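Local coordinates for protein B-agarase (Agarivorans gilvus, PDB 5Z6P) that probably hydrolyses the beta-galactosidic linkages of agarose, acting as an agarase of glycoside hydrolase family 50, at residues A[543-553]-A[560-571]. Sequence-based numbering, arbitrary orientation.
Sequences VELLKTKYTVI and WQTNLASWADLA
Trp567 of 560-571 lies with its indole between Lys547 and Ile553 of 543-553, the central contact of a peripheral helical excursion about 40 Å (centre to centre) from the middle of the chain, in which helix 553-560 connects helix 537-550 to the loop before helix 567-572. The end of helix 537-550 and the start of helix 567-572 run roughly antiparallel, their short-segment axes at 145°. Packing is tight around the indole, where both faces are occupied by CH-pi contacts. Lys547 CG stands 3.8 Å from the centroid of the five-membered ring, close to its normal. Against the opposite face, Ile553 CD1 lies 4.1 Å from the six-membered ring centroid. With CG1 anti to the backbone N (chi1 -171°), Ile553 also carries CD1 to within 3.5 Å of Ser566 O, while CG2 turns to the carbonyl of Ala565. Tyr550 CB and Leu570 CD2 meet the ring at its edge, in plane. Val543 CG2 extends the packed part, 3.9 Å from Ala571 CB.

Deeper in, the Leu546 side chain crosses those of Trp560 and Leu570 at about a right angle, its CD1 touching Trp560 CH2 and Leu570 CD2; Leu529 of helix 523-530 adjoins Leu546 and Trp560. Tyr550 and Trp560 approach obliquely with their planes steeply inclined, and Tyr550 OH and Trp560 NE1 both hydrogen-bond to Asp586 OD2, which joins the pair to helix 581-609.

The outer side is looser: the exposed side chains of Thr551 and Val552 point away from 560-571, and it is their backbone that meets the indole. Ser566 caps helix 567-572 by accepting from Asp569 N. At the turn that ends helix 537-550, the one hydrogen bond between the segments ties Trp567 NE1 to Thr551 O at 3.2 Å, bent to 141° at the hydrogen and arriving from above the carbonyl plane.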
ATOM      1  N   VAL A 543     -29.227   6.276  17.601  1.00 14.96           N
ATOM      2  CA  VAL A 543     -30.617   6.571  17.923  1.00 13.39           C
ATOM      3  C   VAL A 543     -30.719   7.877  18.723  1.00 16.29           C
ATOM      4  O   VAL A 543     -31.569   8.711  18.453  1.00 15.04           O
ATOM      5  CB  VAL A 543     -31.274   5.414  18.711  1.00 13.48           C
ATOM      6  CG1 VAL A 543     -32.617   5.851  19.305  1.00 17.23           C
ATOM      7  CG2 VAL A 543     -31.465   4.218  17.807  1.00 12.99           C
ATOM      8  N   GLU A 544     -29.838   8.052  19.699  1.00 15.60           N
ATOM      9  CA  GLU A 544     -29.891   9.242  20.537  1.00 17.39           C
ATOM     10  C   GLU A 544     -29.477  10.471  19.725  1.00 17.94           C
ATOM     11  O   GLU A 544     -29.988  11.565  19.944  1.00 16.43           O
ATOM     12  CB  GLU A 544     -29.009   9.069  21.772  1.00 15.74           C
ATOM     13  CG  GLU A 544     -28.893  10.307  22.655  1.00 18.56           C
ATOM     14  CD  GLU A 544     -30.197  10.718  23.361  1.00 23.18           C
ATOM     15  OE1 GLU A 544     -31.120   9.885  23.519  1.00 20.04           O
ATOM     16  OE2 GLU A 544     -30.279  11.891  23.782  1.00 27.30           O
ATOM     17  N   LEU A 545     -28.575  10.274  18.762  1.00 16.91           N
ATOM     18  CA  LEU A 545     -28.184  11.354  17.874  1.00 18.45           C
ATOM     19  C   LEU A 545     -29.372  11.814  17.005  1.00 16.50           C
ATOM     20  O   LEU A 545     -29.642  13.001  16.901  1.00 17.45           O
ATOM     21  CB  LEU A 545     -26.995  10.925  16.999  1.00 16.69           C
ATOM     22  CG  LEU A 545     -26.306  12.003  16.162  1.00 17.69           C
ATOM     23  CD1 LEU A 545     -24.946  11.539  15.683  1.00 16.61           C
ATOM     24  CD2 LEU A 545     -27.133  12.492  14.946  1.00 22.11           C
ATOM     25  N   LEU A 546     -30.055  10.878  16.364  1.00 13.40           N
ATOM     26  CA  LEU A 546     -31.191  11.209  15.530  1.00 14.71           C
ATOM     27  C   LEU A 546     -32.349  11.783  16.364  1.00 15.71           C
ATOM     28  O   LEU A 546     -33.046  12.684  15.922  1.00 14.24           O
ATOM     29  CB  LEU A 546     -31.651   9.976  14.744  1.00 14.31           C
ATOM     30  CG  LEU A 546     -30.583   9.532  13.728  1.00 16.88           C
ATOM     31  CD1 LEU A 546     -30.775   8.099  13.238  1.00 14.42           C
ATOM     32  CD2 LEU A 546     -30.497  10.519  12.569  1.00 14.49           C
ATOM     33  N   LYS A 547     -32.535  11.253  17.569  1.00 14.49           N
ATOM     34  CA  LYS A 547     -33.598  11.718  18.456  1.00 16.36           C
ATOM     35  C   LYS A 547     -33.318  13.167  18.885  1.00 17.83           C
ATOM     36  O   LYS A 547     -34.218  13.972  19.005  1.00 16.21           O
ATOM     37  CB  LYS A 547     -33.712  10.790  19.661  1.00 16.12           C
ATOM     38  CG  LYS A 547     -34.910  10.987  20.532  1.00 20.37           C
ATOM     39  CD  LYS A 547     -35.044   9.792  21.461  1.00 20.96           C
ATOM     40  CE  LYS A 547     -34.919  10.191  22.910  1.00 28.01           C
ATOM     41  NZ  LYS A 547     -36.161  10.809  23.445  1.00 21.29           N
ATOM     42  N   THR A 548     -32.053  13.497  19.085  1.00 16.21           N
ATOM     43  CA  THR A 548     -31.676  14.861  19.432  1.00 18.59           C
ATOM     44  C   THR A 548     -31.906  15.817  18.253  1.00 17.38           C
ATOM     45  O   THR A 548     -32.373  16.939  18.431  1.00 16.25           O
ATOM     46  CB  THR A 548     -30.205  14.909  19.886  1.00 17.31           C
ATOM     47  OG1 THR A 548     -30.088  14.228  21.138  1.00 20.33           O
ATOM     48  CG2 THR A 548     -29.714  16.348  20.026  1.00 17.85           C
ATOM     49  N   LYS A 549     -31.591  15.359  17.046  1.00 13.10           N
ATOM     50  CA  LYS A 549     -31.851  16.155  15.860  1.00 16.98           C
ATOM     51  C   LYS A 549     -33.349  16.304  15.526  1.00 19.47           C
ATOM     52  O   LYS A 549     -33.796  17.401  15.226  1.00 18.88           O
ATOM     53  CB  LYS A 549     -31.139  15.571  14.650  1.00 16.64           C
ATOM     54  CG  LYS A 549     -31.501  16.281  13.373  1.00 16.16           C
ATOM     55  CD  LYS A 549     -30.710  15.766  12.204  1.00 21.20           C
ATOM     56  CE  LYS A 549     -30.846  16.676  11.016  1.00 17.82           C
ATOM     57  NZ  LYS A 549     -30.132  16.095   9.877  1.00 20.88           N
ATOM     58  N   TYR A 550     -34.112  15.211  15.564  1.00 17.68           N
ATOM     59  CA  TYR A 550     -35.493  15.237  15.067  1.00 16.21           C
ATOM     60  C   TYR A 550     -36.558  15.350  16.167  1.00 14.06           C
ATOM     61  O   TYR A 550     -37.685  15.737  15.883  1.00 17.23           O
ATOM     62  CB  TYR A 550     -35.775  13.997  14.203  1.00 16.00           C
ATOM     63  CG  TYR A 550     -35.041  14.022  12.878  1.00 16.02           C
ATOM     64  CD1 TYR A 550     -35.456  14.858  11.855  1.00 15.80           C
ATOM     65  CD2 TYR A 550     -33.927  13.232  12.664  1.00 14.82           C
ATOM     66  CE1 TYR A 550     -34.790  14.905  10.658  1.00 17.92           C
ATOM     67  CE2 TYR A 550     -33.242  13.263  11.454  1.00 16.06           C
ATOM     68  CZ  TYR A 550     -33.684  14.108  10.453  1.00 19.07           C
ATOM     69  OH  TYR A 550     -33.042  14.161   9.245  1.00 16.60           O
ATOM     70  N   THR A 551     -36.180  15.018  17.396  1.00 14.50           N
ATOM     71  CA  THR A 551     -37.044  15.060  18.593  1.00 16.47           C
ATOM     72  C   THR A 551     -38.205  14.060  18.584  1.00 16.81           C
ATOM     73  O   THR A 551     -38.334  13.255  19.499  1.00 14.21           O
ATOM     74  CB  THR A 551     -37.635  16.463  18.842  1.00 15.28           C
ATOM     75  OG1 THR A 551     -36.643  17.466  18.593  1.00 17.29           O
ATOM     76  CG2 THR A 551     -38.112  16.564  20.282  1.00 17.96           C
ATOM     77  N   VAL A 552     -39.059  14.133  17.569  1.00 17.98           N
ATOM     78  CA  VAL A 552     -40.164  13.191  17.436  1.00 16.23           C
ATOM     79  C   VAL A 552     -39.943  12.325  16.196  1.00 16.97           C
ATOM     80  O   VAL A 552     -39.358  12.780  15.206  1.00 17.54           O
ATOM     81  CB  VAL A 552     -41.542  13.915  17.362  1.00 18.12           C
ATOM     82  CG1 VAL A 552     -41.837  14.654  18.672  1.00 18.34           C
ATOM     83  CG2 VAL A 552     -41.582  14.885  16.206  1.00 17.93           C
ATOM     84  N   ILE A 553     -40.397  11.075  16.265  1.00 17.67           N
ATOM     85  CA  ILE A 553     -40.204  10.116  15.177  1.00 15.74           C
ATOM     86  C   ILE A 553     -40.895  10.569  13.882  1.00 18.99           C
ATOM     87  O   ILE A 553     -40.418  10.302  12.786  1.00 20.37           O
ATOM     88  CB  ILE A 553     -40.697   8.689  15.606  1.00 15.10           C
ATOM     89  CG1 ILE A 553     -40.291   7.638  14.576  1.00 17.05           C
ATOM     90  CG2 ILE A 553     -42.183   8.672  15.892  1.00 20.22           C
ATOM     91  CD1 ILE A 553     -38.821   7.363  14.590  1.00 15.51           C
ATOM     92  N   TRP A 560     -36.917  11.283   6.244  1.00 20.95           N
ATOM     93  CA  TRP A 560     -36.437  10.035   5.663  1.00 23.14           C
ATOM     94  C   TRP A 560     -37.424   9.403   4.679  1.00 26.61           C
ATOM     95  O   TRP A 560     -37.059   8.488   3.960  1.00 24.47           O
ATOM     96  CB  TRP A 560     -36.130   9.010   6.756  1.00 20.66           C
ATOM     97  CG  TRP A 560     -34.873   9.249   7.479  1.00 17.30           C
ATOM     98  CD1 TRP A 560     -34.181  10.416   7.554  1.00 16.66           C
ATOM     99  CD2 TRP A 560     -34.130   8.287   8.227  1.00 17.20           C
ATOM    100  NE1 TRP A 560     -33.065  10.250   8.311  1.00 18.81           N
ATOM    101  CE2 TRP A 560     -33.004   8.955   8.737  1.00 16.44           C
ATOM    102  CE3 TRP A 560     -34.318   6.938   8.526  1.00 18.94           C
ATOM    103  CZ2 TRP A 560     -32.061   8.309   9.525  1.00 18.66           C
ATOM    104  CZ3 TRP A 560     -33.379   6.297   9.300  1.00 15.62           C
ATOM    105  CH2 TRP A 560     -32.264   6.986   9.803  1.00 14.63           C
ATOM    106  N   GLN A 561     -38.660   9.897   4.671  1.00 25.64           N
ATOM    107  CA  GLN A 561     -39.759   9.296   3.914  1.00 27.03           C
ATOM    108  C   GLN A 561     -39.947   7.845   4.338  1.00 23.88           C
ATOM    109  O   GLN A 561     -40.017   6.950   3.507  1.00 26.97           O
ATOM    110  CB  GLN A 561     -39.518   9.407   2.406  1.00 29.13           C
ATOM    111  CG  GLN A 561     -39.527  10.845   1.860  1.00 29.49           C
ATOM    112  CD  GLN A 561     -40.883  11.540   1.985  1.00 41.68           C
ATOM    113  OE1 GLN A 561     -41.893  10.912   2.296  1.00 49.29           O
ATOM    114  NE2 GLN A 561     -40.902  12.849   1.750  1.00 47.63           N
ATOM    115  N   THR A 562     -39.994   7.634   5.652  1.00 25.22           N
ATOM    116  CA  THR A 562     -40.196   6.322   6.252  1.00 23.44           C
ATOM    117  C   THR A 562     -41.493   6.304   7.059  1.00 23.34           C
ATOM    118  O   THR A 562     -42.114   7.335   7.235  1.00 24.89           O
ATOM    119  CB  THR A 562     -39.024   5.931   7.174  1.00 25.24           C
ATOM    120  OG1 THR A 562     -38.813   6.969   8.144  1.00 24.50           O
ATOM    121  CG2 THR A 562     -37.738   5.701   6.357  1.00 20.94           C
ATOM    122  N   ASN A 563     -41.897   5.138   7.549  1.00 24.74           N
ATOM    123  CA  ASN A 563     -43.106   5.039   8.369  1.00 25.02           C
ATOM    124  C   ASN A 563     -42.815   4.372   9.706  1.00 25.20           C
ATOM    125  O   ASN A 563     -43.526   3.453  10.098  1.00 25.78           O
ATOM    126  CB  ASN A 563     -44.217   4.239   7.661  1.00 28.60           C
ATOM    127  CG  ASN A 563     -44.430   4.651   6.217  1.00 30.91           C
ATOM    128  OD1 ASN A 563     -44.297   3.835   5.307  1.00 37.49           O
ATOM    129  ND2 ASN A 563     -44.782   5.904   6.000  1.00 30.63           N
ATOM    130  N   LEU A 564     -41.752   4.791  10.383  1.00 21.82           N
ATOM    131  CA  LEU A 564     -41.400   4.186  11.662  1.00 20.81           C
ATOM    132  C   LEU A 564     -42.431   4.558  12.732  1.00 18.20           C
ATOM    133  O   LEU A 564     -42.927   5.677  12.758  1.00 23.94           O
ATOM    134  CB  LEU A 564     -39.988   4.608  12.076  1.00 19.75           C
ATOM    135  CG  LEU A 564     -38.911   4.118  11.097  1.00 19.22           C
ATOM    136  CD1 LEU A 564     -37.544   4.706  11.393  1.00 18.95           C
ATOM    137  CD2 LEU A 564     -38.849   2.599  11.157  1.00 24.76           C
ATOM    138  N   ALA A 565     -42.751   3.610  13.604  1.00 21.30           N
ATOM    139  CA  ALA A 565     -43.751   3.820  14.652  1.00 20.20           C
ATOM    140  C   ALA A 565     -43.234   4.601  15.870  1.00 22.27           C
ATOM    141  O   ALA A 565     -44.002   5.261  16.551  1.00 20.65           O
ATOM    142  CB  ALA A 565     -44.314   2.474  15.110  1.00 17.44           C
ATOM    143  N   SER A 566     -41.939   4.516  16.144  1.00 18.17           N
ATOM    144  CA  SER A 566     -41.386   5.062  17.379  1.00 18.27           C
ATOM    145  C   SER A 566     -39.879   5.030  17.330  1.00 19.28           C
ATOM    146  O   SER A 566     -39.294   4.445  16.423  1.00 20.02           O
ATOM    147  CB  SER A 566     -41.855   4.255  18.596  1.00 19.95           C
ATOM    148  OG  SER A 566     -41.354   2.920  18.523  1.00 22.58           O
ATOM    149  N   TRP A 567     -39.253   5.625  18.331  1.00 18.00           N
ATOM    150  CA  TRP A 567     -37.807   5.584  18.420  1.00 17.93           C
ATOM    151  C   TRP A 567     -37.363   4.143  18.663  1.00 16.53           C
ATOM    152  O   TRP A 567     -36.342   3.718  18.166  1.00 16.51           O
ATOM    153  CB  TRP A 567     -37.312   6.538  19.508  1.00 16.63           C
ATOM    154  CG  TRP A 567     -37.475   7.975  19.080  1.00 15.51           C
ATOM    155  CD1 TRP A 567     -38.289   8.904  19.640  1.00 14.76           C
ATOM    156  CD2 TRP A 567     -36.832   8.620  17.967  1.00 14.68           C
ATOM    157  NE1 TRP A 567     -38.189  10.094  18.965  1.00 16.53           N
ATOM    158  CE2 TRP A 567     -37.299   9.949  17.927  1.00 16.70           C
ATOM    159  CE3 TRP A 567     -35.890   8.212  17.017  1.00 15.48           C
ATOM    160  CZ2 TRP A 567     -36.866  10.878  16.971  1.00 15.37           C
ATOM    161  CZ3 TRP A 567     -35.455   9.135  16.054  1.00 15.87           C
ATOM    162  CH2 TRP A 567     -35.946  10.452  16.043  1.00 15.32           C
ATOM    163  N   ALA A 568     -38.170   3.405  19.413  1.00 18.64           N
ATOM    164  CA  ALA A 568     -37.923   1.997  19.683  1.00 16.79           C
ATOM    165  C   ALA A 568     -37.927   1.207  18.370  1.00 18.74           C
ATOM    166  O   ALA A 568     -37.145   0.286  18.204  1.00 17.19           O
ATOM    167  CB  ALA A 568     -38.970   1.438  20.671  1.00 16.47           C
ATOM    168  N   ASP A 569     -38.777   1.610  17.431  1.00 21.60           N
ATOM    169  CA  ASP A 569     -38.864   0.965  16.125  1.00 20.13           C
ATOM    170  C   ASP A 569     -37.592   1.210  15.314  1.00 19.54           C
ATOM    171  O   ASP A 569     -37.092   0.315  14.624  1.00 19.41           O
ATOM    172  CB  ASP A 569     -40.102   1.459  15.363  1.00 22.14           C
ATOM    173  CG  ASP A 569     -40.542   0.498  14.253  1.00 25.77           C
ATOM    174  OD1 ASP A 569     -40.018  -0.625  14.197  1.00 28.74           O
ATOM    175  OD2 ASP A 569     -41.423   0.864  13.444  1.00 28.01           O
ATOM    176  N   LEU A 570     -37.062   2.422  15.404  1.00 20.29           N
ATOM    177  CA  LEU A 570     -35.770   2.731  14.805  1.00 16.54           C
ATOM    178  C   LEU A 570     -34.686   1.880  15.421  1.00 14.94           C
ATOM    179  O   LEU A 570     -33.880   1.286  14.731  1.00 15.19           O
ATOM    180  CB  LEU A 570     -35.410   4.196  15.006  1.00 14.93           C
ATOM    181  CG  LEU A 570     -34.039   4.606  14.468  1.00 13.09           C
ATOM    182  CD1 LEU A 570     -33.954   4.335  13.004  1.00 13.83           C
ATOM    183  CD2 LEU A 570     -33.778   6.080  14.743  1.00 13.70           C
ATOM    184  N   ALA A 571     -34.670   1.889  16.745  1.00 13.79           N
ATOM    185  CA  ALA A 571     -33.662   1.221  17.527  1.00 15.94           C
ATOM    186  C   ALA A 571     -33.553  -0.275  17.203  1.00 16.54           C
ATOM    187  O   ALA A 571     -32.468  -0.826  17.241  1.00 17.97           O
ATOM    188  CB  ALA A 571     -33.950   1.419  19.009  1.00 15.27           C
TER